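Local coordinates for zinc transport protein ZntB (Vibrio parahaemolyticus RIMD 2210633, PDB 3CK6) that probably carries zinc ions into the cell together with protons, its cytoplasmic domain forming a funnel-shaped homopentamer, at residues Ile100-Gln104 with Gly105-Ser109; His51-Arg54 with Ala55-Asp58; Ala234-Gln237 with Asp238-Lys241; Thr206-Pro209 with His210-Phe214. The protein carries 1 engineered substitution. All coordinates share one frame; numbering follows the deposited sequence.

Interaction 1: Ile100-Gln104 with Gly105-Ser109; sequences ILYFQ and GALIS
Leu107 CD2 lies against Ile100 CG2 at 3.6 Å, and the same methyl meets Tyr102 CB at 4.0 Å. These three side chains form the tightly packed face of a beta hairpin. Tyr102 CG stands anti to the backbone N (chi1 179°), which lays the ring back along the partner strand toward the turn. Its CE1 comes within 3.6 Å of Gly105 C, and its OH bonds to Glu203. The opposite face is looser across the two strands: Leu101 and Ile108 lie side by side and point the same way, with CD2 to CD1 at 4.2 Å. Their backbones pair closely, Leu101 N to Ile108 O at 2.7 Å and Ile108 N to Leu101 O at 2.8 Å. Phe103 and Ala106 form the second hydrogen-bonded pair and close a type I' turn, in which Gln104 and Gly105 both have positive phi. Gln104 is the solvent side, its chain extended and exposed. Ser109 OG bonds to His35 and Trp33. Strand 96-103 also pairs with strand 77-83, and strand 106-111 with strand 32-37, so the hairpin is internal to the mixed sheet. Helix 134-161 packs on Ile100 and Leu107; helix 43-49 meets Ile108.

Interaction 2: His51-Arg54 with Ala55-Asp58; sequences HVPR and ATVD
Asp58 N donates to Arg54 O at 2.8 Å, with an N-H...O angle of 165°. One residue earlier, Val57 N reaches Pro53 O at 3.0 Å. These are i to i+4 bonds of the first turn of helix 54-60, with Pro53 at the N-cap position. Just before it, His51, with positive phi, is the C-prime residue of a Schellman motif that ends helix 43-49. The chain thus passes from one helix to the next in a few residues. Val52 supplies the apolar part. A chi1 of -178° swings its CG1 away from the backbone N and onto Val57 CG2 at 3.6 Å, the two side chains crossing obliquely. The same methyl touches Thr56 CG2 at 3.9 Å. Leu101 of strand 96-103 packs on both Val52 and Thr56, while Ala55 and Thr56 also face a neighbouring subunit. Arg54 and Asp58 have opposite charges but do not pair: Arg54 NE stays 4.8 Å from Asp58 OD1, and the guanidinium and carboxylate planes are 73° apart. Asp58 OD1 instead forms a salt bridge with Arg44. The carboxylate therefore probably ties helix 54-60 to helix 43-49 through Arg44, and not to Arg54 one turn away.

Interaction 3: Ala234-Gln237 with Asp238-Lys241; sequences ALFQ and DEIK
The first torsions of Phe236 and Ile240 bring the two side chains together. Phe236 chi1 (-170°) turns CG to the far side of CB from its own N, while Ile240 CG1 is anti to the carbonyl carbon. The ring and the isoleucine branch are thereby brought to the same side of the helix. Ile240 CG1 sits over one face of the ring, 4.3 Å from its centroid and 15° off the normal, in a CH-pi contact. The terminal methyl CD1 reaches farther and touches Phe236 CE2 at 3.6 Å. Glu239 approaches differently. Its OE1 lies at the ring edge, near the ring plane, 3.4 Å from Phe236 CD1. The carboxylate plane is turned 78° from the ring. An acidic oxygen beside the ring hydrogens is probably mildly favourable, since the rim of a phenyl ring is slightly positive.

The segments are consecutive turns of the long helix 209-246, and the spacing of three and four residues is that of an alpha helix. Four backbone bonds join them. Glu239 N to Leu235 O is 2.8 Å, and Ile240 N to Phe236 O is 3.0 Å. Asp238 N to Ala234 O and Lys241 N to Gln237 O are each 3.1 Å.

Phe236 is buried, stacked on Phe163 and also met by the rings of Tyr171 and His173. Asp238 and Glu239 also meet a neighbouring subunit. Glu239 OE1 makes a long, weak ion pair with Lys178 of that subunit. Asp238 OD1 accepts a weak hydrogen bond from Gln237 of the same neighbouring subunit.

Interaction 4: Thr206-Pro209 with His210-Phe214; sequences TSRP and HQYRF
The Arg208 chain slants past the Tyr212 ring, its guanidinium plane 75° from that of the ring. Arg208 CB touches Tyr212 CD1 at 3.8 Å, and Arg208 CD lies 4.0 Å from Tyr212 CE1. Arg208 O lies in the ring plane at the edge of Tyr212. The same oxygen takes the Tyr212 N-H at 3.2 Å, opening the first turn of helix 209-246 with Arg208 as N-cap. The side chain of Gln211 runs at about a right angle to that of Arg208, and one end of its amide comes over a face of the guanidinium.

Arg213 bends back at chi2 (108°) and sets its guanidinium edge toward Pro209. Arg213 NH2 donates to Pro209 O at 3.2 Å, almost straight at 171°, and the acceptor lies near the guanidinium plane. Arg213 N reaches the same oxygen at 3.3 Å from the opposite face of the carbonyl, so two donors grip it. Pro209 CG packs over one face of the His210 ring, 4.0 Å from its CD2. His210 NE2 reaches Asp73 of a neighbouring subunit.

Arg208 NE bonds to Asn139 and Tyr212 OH to Ala135 O, both on helix 134-161. Tyr212 and Arg213 also touch helix 173-199.

How the interactions relate
Interactions 1 and 2 touch. Leu101 CD2 of the hairpin meets Val52 CG1 at 3.8 Å, and Phe103 CE2 meets Val52 CG2 at 3.7 Å. The helix junction packs on one face of the sheet, with centres 13 Å apart. Interactions 3 and 4 share helix 209-246, with centres 42 Å apart: interaction 4 starts the helix and interaction 3 lies near its far end. Interactions 1 and 4 come within about 8 Å at their nearest atoms, and Glu203, just before segment 206-209, is hydrogen-bonded to Tyr102 OH. The nearest atoms of interactions 2 and 4 are about 18 Å apart within one chain, but Ala55 and Thr56 pack on Gln211 and Phe214 of a neighbouring subunit.

Interaction 1: Ile100-Gln104 with Gly105-Ser109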
loop_
_atom_site.group_PDB
_atom_site.type_symbol
_atom_site.label_atom_id
_atom_site.label_comp_id
_atom_site.label_asym_id
_atom_site.label_seq_id
_atom_site.Cartn_x
_atom_site.Cartn_y
_atom_site.Cartn_z
ATOM N N ILE E 100 8.768 -5.499 -28.101
ATOM C CA ILE E 100 9.719 -4.646 -28.756
ATOM C C ILE E 100 11.100 -4.849 -28.146
ATOM O O ILE E 100 11.263 -4.802 -26.920
ATOM C CB ILE E 100 9.317 -3.144 -28.583
ATOM C CG1 ILE E 100 7.947 -2.858 -29.200
ATOM C CG2 ILE E 100 10.453 -2.199 -29.096
ATOM C CD1 ILE E 100 7.514 -1.438 -28.965
ATOM N N LEU E 101 12.085 -5.034 -29.019
ATOM C CA LEU E 101 13.483 -5.125 -28.634
ATOM C C LEU E 101 14.191 -3.893 -29.145
ATOM O O LEU E 101 14.055 -3.549 -30.315
ATOM C CB LEU E 101 14.095 -6.374 -29.301
ATOM C CG LEU E 101 15.297 -7.134 -28.743
ATOM C CD1 LEU E 101 15.015 -7.692 -27.355
ATOM C CD2 LEU E 101 15.674 -8.285 -29.695
ATOM N N TYR E 102 14.943 -3.206 -28.283
ATOM C CA TYR E 102 15.931 -2.218 -28.762
ATOM C C TYR E 102 17.293 -2.889 -28.604
ATOM O O TYR E 102 17.701 -3.216 -27.502
ATOM C CB TYR E 102 15.843 -0.908 -27.977
ATOM C CG TYR E 102 16.835 0.197 -28.379
ATOM C CD1 TYR E 102 16.880 0.689 -29.689
ATOM C CD2 TYR E 102 17.667 0.781 -27.439
ATOM C CE1 TYR E 102 17.777 1.702 -30.064
ATOM C CE2 TYR E 102 18.572 1.837 -27.798
ATOM C CZ TYR E 102 18.604 2.281 -29.115
ATOM O OH TYR E 102 19.459 3.286 -29.506
ATOM N N PHE E 103 17.945 -3.149 -29.733
ATOM C CA PHE E 103 19.058 -4.076 -29.797
ATOM C C PHE E 103 20.063 -3.565 -30.823
ATOM O O PHE E 103 19.713 -3.278 -31.967
ATOM C CB PHE E 103 18.583 -5.504 -30.114
ATOM C CG PHE E 103 19.692 -6.545 -30.115
ATOM C CD1 PHE E 103 20.146 -7.117 -28.916
ATOM C CD2 PHE E 103 20.297 -6.939 -31.309
ATOM C CE1 PHE E 103 21.171 -8.067 -28.906
ATOM C CE2 PHE E 103 21.314 -7.899 -31.313
ATOM C CZ PHE E 103 21.752 -8.466 -30.105
ATOM N N GLN E 104 21.309 -3.414 -30.379
ATOM C CA GLN E 104 22.388 -2.798 -31.179
ATOM C C GLN E 104 21.910 -1.567 -31.955
ATOM O O GLN E 104 22.293 -1.377 -33.109
ATOM C CB GLN E 104 23.019 -3.803 -32.151
ATOM C CG GLN E 104 23.696 -5.008 -31.510
ATOM C CD GLN E 104 24.033 -6.126 -32.515
ATOM O OE1 GLN E 104 24.700 -7.089 -32.161
ATOM N NE2 GLN E 104 23.573 -5.995 -33.763
ATOM N N GLY E 105 21.061 -0.744 -31.332
ATOM C CA GLY E 105 20.660 0.537 -31.917
ATOM C C GLY E 105 19.508 0.434 -32.922
ATOM O O GLY E 105 19.151 1.424 -33.557
ATOM N N ALA E 106 18.967 -0.765 -33.088
ATOM C CA ALA E 106 17.790 -0.990 -33.939
ATOM C C ALA E 106 16.567 -1.262 -33.087
ATOM O O ALA E 106 16.671 -1.824 -31.994
ATOM C CB ALA E 106 18.022 -2.170 -34.863
ATOM N N LEU E 107 15.405 -0.908 -33.621
ATOM C CA LEU E 107 14.137 -1.194 -32.980
ATOM C C LEU E 107 13.481 -2.329 -33.727
ATOM O O LEU E 107 13.209 -2.194 -34.910
ATOM C CB LEU E 107 13.241 0.037 -33.064
ATOM C CG LEU E 107 12.541 0.648 -31.846
ATOM C CD1 LEU E 107 11.012 0.708 -32.082
ATOM C CD2 LEU E 107 12.927 0.020 -30.498
ATOM N N ILE E 108 13.252 -3.440 -33.041
ATOM C CA ILE E 108 12.563 -4.604 -33.599
ATOM C C ILE E 108 11.255 -4.763 -32.825
ATOM O O ILE E 108 11.270 -4.984 -31.614
ATOM C CB ILE E 108 13.381 -5.912 -33.444
ATOM C CG1 ILE E 108 14.773 -5.808 -34.087
ATOM C CG2 ILE E 108 12.627 -7.100 -34.015
ATOM C CD1 ILE E 108 15.669 -7.012 -33.697
ATOM N N SER E 109 10.137 -4.628 -33.529
ATOM C CA SER E 109 8.840 -4.849 -32.917
ATOM C C SER E 109 8.187 -6.081 -33.516
ATOM O O SER E 109 8.361 -6.372 -34.709
ATOM C CB SER E 109 7.938 -3.613 -33.051
ATOM O OG SER E 109 7.695 -3.303 -34.403
#

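Interaction 2: His51-Arg54 with Ala55-Asp58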
loop_
_atom_site.group_PDB
_atom_site.type_symbol
_atom_site.label_atom_id
_atom_site.label_comp_id
_atom_site.label_asym_id
_atom_site.label_seq_id
_atom_site.Cartn_x
_atom_site.Cartn_y
_atom_site.Cartn_z
ATOM N N HIS E 51 22.490 -12.489 -33.340
ATOM C CA HIS E 51 23.151 -12.576 -32.022
ATOM C C HIS E 51 22.338 -12.049 -30.845
ATOM O O HIS E 51 22.907 -11.663 -29.820
ATOM C CB HIS E 51 24.558 -11.941 -32.059
ATOM C CG HIS E 51 25.397 -12.441 -33.185
ATOM N ND1 HIS E 51 25.743 -13.769 -33.315
ATOM C CD2 HIS E 51 25.929 -11.804 -34.254
ATOM C CE1 HIS E 51 26.469 -13.927 -34.408
ATOM N NE2 HIS E 51 26.597 -12.750 -34.996
ATOM N N VAL E 52 21.010 -12.062 -30.975
ATOM C CA VAL E 52 20.159 -11.829 -29.811
ATOM C C VAL E 52 20.262 -13.103 -28.967
ATOM O O VAL E 52 20.101 -14.198 -29.505
ATOM C CB VAL E 52 18.673 -11.564 -30.185
ATOM C CG1 VAL E 52 17.839 -11.277 -28.921
ATOM C CG2 VAL E 52 18.579 -10.402 -31.192
ATOM N N PRO E 53 20.558 -12.975 -27.660
ATOM C CA PRO E 53 20.682 -14.189 -26.848
ATOM C C PRO E 53 19.401 -15.022 -26.812
ATOM O O PRO E 53 18.290 -14.480 -26.807
ATOM C CB PRO E 53 21.049 -13.651 -25.454
ATOM C CG PRO E 53 21.692 -12.308 -25.747
ATOM C CD PRO E 53 20.830 -11.765 -26.859
ATOM N N ARG E 54 19.606 -16.336 -26.799
ATOM C CA ARG E 54 18.562 -17.353 -26.802
ATOM C C ARG E 54 17.414 -17.111 -25.822
ATOM O O ARG E 54 16.254 -17.218 -26.209
ATOM C CB ARG E 54 19.192 -18.721 -26.530
ATOM C CG ARG E 54 18.222 -19.859 -26.272
ATOM C CD ARG E 54 17.791 -20.511 -27.575
ATOM N NE ARG E 54 17.912 -21.968 -27.524
ATOM C CZ ARG E 54 18.944 -22.654 -28.020
ATOM N NH1 ARG E 54 18.963 -23.980 -27.925
ATOM N NH2 ARG E 54 19.954 -22.019 -28.615
ATOM N N ALA E 55 17.744 -16.804 -24.568
ATOM C CA ALA E 55 16.733 -16.630 -23.522
ATOM C C ALA E 55 15.892 -15.362 -23.711
ATOM O O ALA E 55 14.699 -15.333 -23.358
ATOM C CB ALA E 55 17.377 -16.653 -22.148
ATOM N N THR E 56 16.518 -14.338 -24.282
ATOM C CA THR E 56 15.856 -13.083 -24.660
ATOM C C THR E 56 14.892 -13.346 -25.803
ATOM O O THR E 56 13.741 -12.894 -25.759
ATOM C CB THR E 56 16.873 -12.003 -25.051
ATOM O OG1 THR E 56 17.786 -11.797 -23.965
ATOM C CG2 THR E 56 16.199 -10.691 -25.405
ATOM N N VAL E 57 15.341 -14.112 -26.796
ATOM C CA VAL E 57 14.450 -14.570 -27.857
ATOM C C VAL E 57 13.270 -15.390 -27.270
ATOM O O VAL E 57 12.108 -15.129 -27.605
ATOM C CB VAL E 57 15.210 -15.377 -28.952
ATOM C CG1 VAL E 57 14.240 -15.913 -29.983
ATOM C CG2 VAL E 57 16.259 -14.487 -29.643
ATOM N N ASP E 58 13.575 -16.363 -26.400
ATOM C CA ASP E 58 12.534 -17.170 -25.716
ATOM C C ASP E 58 11.514 -16.258 -25.039
ATOM O O ASP E 58 10.298 -16.478 -25.149
ATOM C CB ASP E 58 13.141 -18.064 -24.626
ATOM C CG ASP E 58 13.985 -19.219 -25.171
ATOM O OD1 ASP E 58 14.001 -19.494 -26.398
ATOM O OD2 ASP E 58 14.642 -19.878 -24.331
#

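Interaction 3: Ala234-Gln237 with Asp238-Lys241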
loop_
_atom_site.group_PDB
_atom_site.type_symbol
_atom_site.label_atom_id
_atom_site.label_comp_id
_atom_site.label_asym_id
_atom_site.label_seq_id
_atom_site.Cartn_x
_atom_site.Cartn_y
_atom_site.Cartn_z
ATOM N N ALA E 234 -20.124 -0.626 -9.811
ATOM C CA ALA E 234 -20.475 -1.009 -8.435
ATOM C C ALA E 234 -21.657 -0.209 -7.873
ATOM O O ALA E 234 -22.535 -0.769 -7.188
ATOM C CB ALA E 234 -19.250 -0.897 -7.518
ATOM N N LEU E 235 -21.705 1.087 -8.183
ATOM C CA LEU E 235 -22.793 1.942 -7.722
ATOM C C LEU E 235 -24.106 1.636 -8.436
ATOM O O LEU E 235 -25.170 1.661 -7.807
ATOM C CB LEU E 235 -22.441 3.433 -7.850
ATOM C CG LEU E 235 -23.483 4.502 -7.456
ATOM C CD1 LEU E 235 -24.106 4.277 -6.089
ATOM C CD2 LEU E 235 -22.793 5.850 -7.470
ATOM N N PHE E 236 -24.044 1.367 -9.738
ATOM C CA PHE E 236 -25.250 0.983 -10.461
ATOM C C PHE E 236 -25.800 -0.355 -9.959
ATOM O O PHE E 236 -27.009 -0.547 -9.935
ATOM C CB PHE E 236 -25.049 0.980 -11.980
ATOM C CG PHE E 236 -26.335 0.815 -12.756
ATOM C CD1 PHE E 236 -27.395 1.716 -12.582
ATOM C CD2 PHE E 236 -26.498 -0.244 -13.653
ATOM C CE1 PHE E 236 -28.589 1.557 -13.283
ATOM C CE2 PHE E 236 -27.693 -0.404 -14.369
ATOM C CZ PHE E 236 -28.737 0.491 -14.181
ATOM N N GLN E 237 -24.909 -1.254 -9.534
ATOM C CA GLN E 237 -25.302 -2.510 -8.875
ATOM C C GLN E 237 -26.031 -2.269 -7.550
ATOM O O GLN E 237 -27.028 -2.950 -7.244
ATOM C CB GLN E 237 -24.092 -3.432 -8.691
ATOM C CG GLN E 237 -23.595 -4.027 -10.011
ATOM C CD GLN E 237 -22.323 -4.859 -9.874
ATOM O OE1 GLN E 237 -22.244 -5.988 -10.382
ATOM N NE2 GLN E 237 -21.323 -4.309 -9.188
ATOM N N ASP E 238 -25.555 -1.292 -6.777
ATOM C CA ASP E 238 -26.259 -0.832 -5.567
ATOM C C ASP E 238 -27.612 -0.195 -5.893
ATOM O O ASP E 238 -28.574 -0.383 -5.152
ATOM C CB ASP E 238 -25.414 0.166 -4.756
ATOM C CG ASP E 238 -24.205 -0.481 -4.085
ATOM O OD1 ASP E 238 -23.341 0.276 -3.589
ATOM O OD2 ASP E 238 -24.100 -1.727 -4.060
ATOM N N GLU E 239 -27.669 0.570 -6.985
ATOM C CA GLU E 239 -28.917 1.185 -7.461
ATOM C C GLU E 239 -30.005 0.148 -7.737
ATOM O O GLU E 239 -31.140 0.274 -7.252
ATOM C CB GLU E 239 -28.663 2.002 -8.729
ATOM C CG GLU E 239 -28.825 3.492 -8.564
ATOM C CD GLU E 239 -28.888 4.228 -9.893
ATOM O OE1 GLU E 239 -27.836 4.368 -10.559
ATOM O OE2 GLU E 239 -29.989 4.683 -10.267
ATOM N N ILE E 240 -29.641 -0.868 -8.520
ATOM C CA ILE E 240 -30.530 -1.981 -8.864
ATOM C C ILE E 240 -31.011 -2.735 -7.625
ATOM O O ILE E 240 -32.210 -2.954 -7.460
ATOM C CB ILE E 240 -29.839 -2.962 -9.843
ATOM C CG1 ILE E 240 -29.623 -2.292 -11.198
ATOM C CG2 ILE E 240 -30.662 -4.272 -10.002
ATOM C CD1 ILE E 240 -28.642 -3.018 -12.097
ATOM N N LYS E 241 -30.073 -3.114 -6.760
ATOM C CA LYS E 241 -30.370 -3.906 -5.567
ATOM C C LYS E 241 -31.372 -3.196 -4.658
ATOM O O LYS E 241 -32.336 -3.811 -4.180
ATOM C CB LYS E 241 -29.077 -4.210 -4.812
ATOM C CG LYS E 241 -28.901 -5.667 -4.395
ATOM C CD LYS E 241 -29.370 -5.923 -2.962
ATOM C CE LYS E 241 -28.756 -7.207 -2.379
ATOM N NZ LYS E 241 -27.287 -7.068 -2.068
#

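Interaction 4: Thr206-Pro209 with His210-Phe214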
loop_
_atom_site.group_PDB
_atom_site.type_symbol
_atom_site.label_atom_id
_atom_site.label_comp_id
_atom_site.label_asym_id
_atom_site.label_seq_id
_atom_site.Cartn_x
_atom_site.Cartn_y
_atom_site.Cartn_z
ATOM N N THR E 206 15.919 10.043 -23.003
ATOM C CA THR E 206 16.581 11.296 -22.628
ATOM C C THR E 206 16.582 12.348 -23.743
ATOM O O THR E 206 16.698 13.540 -23.471
ATOM C CB THR E 206 18.001 11.080 -22.084
ATOM O OG1 THR E 206 18.837 10.563 -23.124
ATOM C CG2 THR E 206 17.966 10.136 -20.887
ATOM N N SER E 207 16.415 11.917 -24.993
ATOM C CA SER E 207 16.315 12.884 -26.098
ATOM C C SER E 207 14.913 13.513 -26.214
ATOM O O SER E 207 14.737 14.509 -26.908
ATOM C CB SER E 207 16.722 12.240 -27.425
ATOM O OG SER E 207 15.981 11.075 -27.639
ATOM N N ARG E 208 13.933 12.903 -25.544
ATOM C CA ARG E 208 12.542 13.368 -25.525
ATOM C C ARG E 208 12.006 13.287 -24.093
ATOM O O ARG E 208 11.012 12.595 -23.861
ATOM C CB ARG E 208 11.657 12.472 -26.414
ATOM C CG ARG E 208 12.065 12.409 -27.881
ATOM C CD ARG E 208 11.273 11.381 -28.667
ATOM N NE ARG E 208 9.872 11.789 -28.740
ATOM C CZ ARG E 208 9.416 12.733 -29.557
ATOM N NH1 ARG E 208 10.236 13.325 -30.418
ATOM N NH2 ARG E 208 8.129 13.058 -29.532
ATOM N N PRO E 209 12.656 13.978 -23.128
ATOM C CA PRO E 209 12.279 13.703 -21.739
ATOM C C PRO E 209 10.838 14.098 -21.368
ATOM O O PRO E 209 10.150 13.320 -20.715
ATOM C CB PRO E 209 13.331 14.441 -20.917
ATOM C CG PRO E 209 13.879 15.530 -21.838
ATOM C CD PRO E 209 13.734 14.986 -23.238
ATOM N N HIS E 210 10.375 15.253 -21.837
ATOM C CA HIS E 210 9.028 15.713 -21.492
ATOM C C HIS E 210 7.935 14.967 -22.233
ATOM O O HIS E 210 6.868 14.708 -21.654
ATOM C CB HIS E 210 8.913 17.231 -21.678
ATOM C CG HIS E 210 10.095 17.982 -21.159
ATOM N ND1 HIS E 210 10.526 19.168 -21.711
ATOM C CD2 HIS E 210 10.965 17.697 -20.158
ATOM C CE1 HIS E 210 11.592 19.594 -21.059
ATOM N NE2 HIS E 210 11.885 18.715 -20.120
ATOM N N GLN E 211 8.193 14.606 -23.492
ATOM C CA GLN E 211 7.230 13.806 -24.258
ATOM C C GLN E 211 6.943 12.445 -23.598
ATOM O O GLN E 211 5.780 12.030 -23.482
ATOM C CB GLN E 211 7.672 13.620 -25.717
ATOM C CG GLN E 211 7.875 14.925 -26.488
ATOM C CD GLN E 211 9.326 15.362 -26.540
ATOM O OE1 GLN E 211 10.034 15.333 -25.531
ATOM N NE2 GLN E 211 9.768 15.802 -27.714
ATOM N N TYR E 212 7.997 11.745 -23.170
ATOM C CA TYR E 212 7.790 10.441 -22.532
ATOM C C TYR E 212 7.033 10.609 -21.198
ATOM O O TYR E 212 6.189 9.782 -20.870
ATOM C CB TYR E 212 9.100 9.646 -22.378
ATOM C CG TYR E 212 9.496 8.839 -23.613
ATOM C CD1 TYR E 212 10.295 9.396 -24.585
ATOM C CD2 TYR E 212 9.046 7.498 -23.815
ATOM C CE1 TYR E 212 10.671 8.674 -25.742
ATOM C CE2 TYR E 212 9.442 6.762 -24.994
ATOM C CZ TYR E 212 10.247 7.376 -25.942
ATOM O OH TYR E 212 10.691 6.722 -27.104
ATOM N N ARG E 213 7.295 11.699 -20.471
ATOM C CA ARG E 213 6.506 11.994 -19.267
ATOM C C ARG E 213 5.019 12.279 -19.495
ATOM O O ARG E 213 4.206 11.851 -18.687
ATOM C CB ARG E 213 7.117 13.095 -18.406
ATOM C CG ARG E 213 8.105 12.576 -17.373
ATOM C CD ARG E 213 9.503 12.937 -17.766
ATOM N NE ARG E 213 10.522 12.448 -16.839
ATOM C CZ ARG E 213 11.741 12.070 -17.220
ATOM N NH1 ARG E 213 12.633 11.653 -16.319
ATOM N NH2 ARG E 213 12.065 12.092 -18.511
ATOM N N PHE E 214 4.691 13.009 -20.567
ATOM C CA PHE E 214 3.306 13.151 -21.034
ATOM C C PHE E 214 2.654 11.788 -21.354
ATOM O O PHE E 214 1.487 11.563 -21.027
ATOM C CB PHE E 214 3.227 14.079 -22.258
ATOM C CG PHE E 214 3.802 15.467 -22.027
ATOM C CD1 PHE E 214 3.698 16.091 -20.795
ATOM C CD2 PHE E 214 4.435 16.149 -23.060
ATOM C CE1 PHE E 214 4.240 17.371 -20.583
ATOM C CE2 PHE E 214 4.977 17.426 -22.859
ATOM C CZ PHE E 214 4.882 18.028 -21.618
#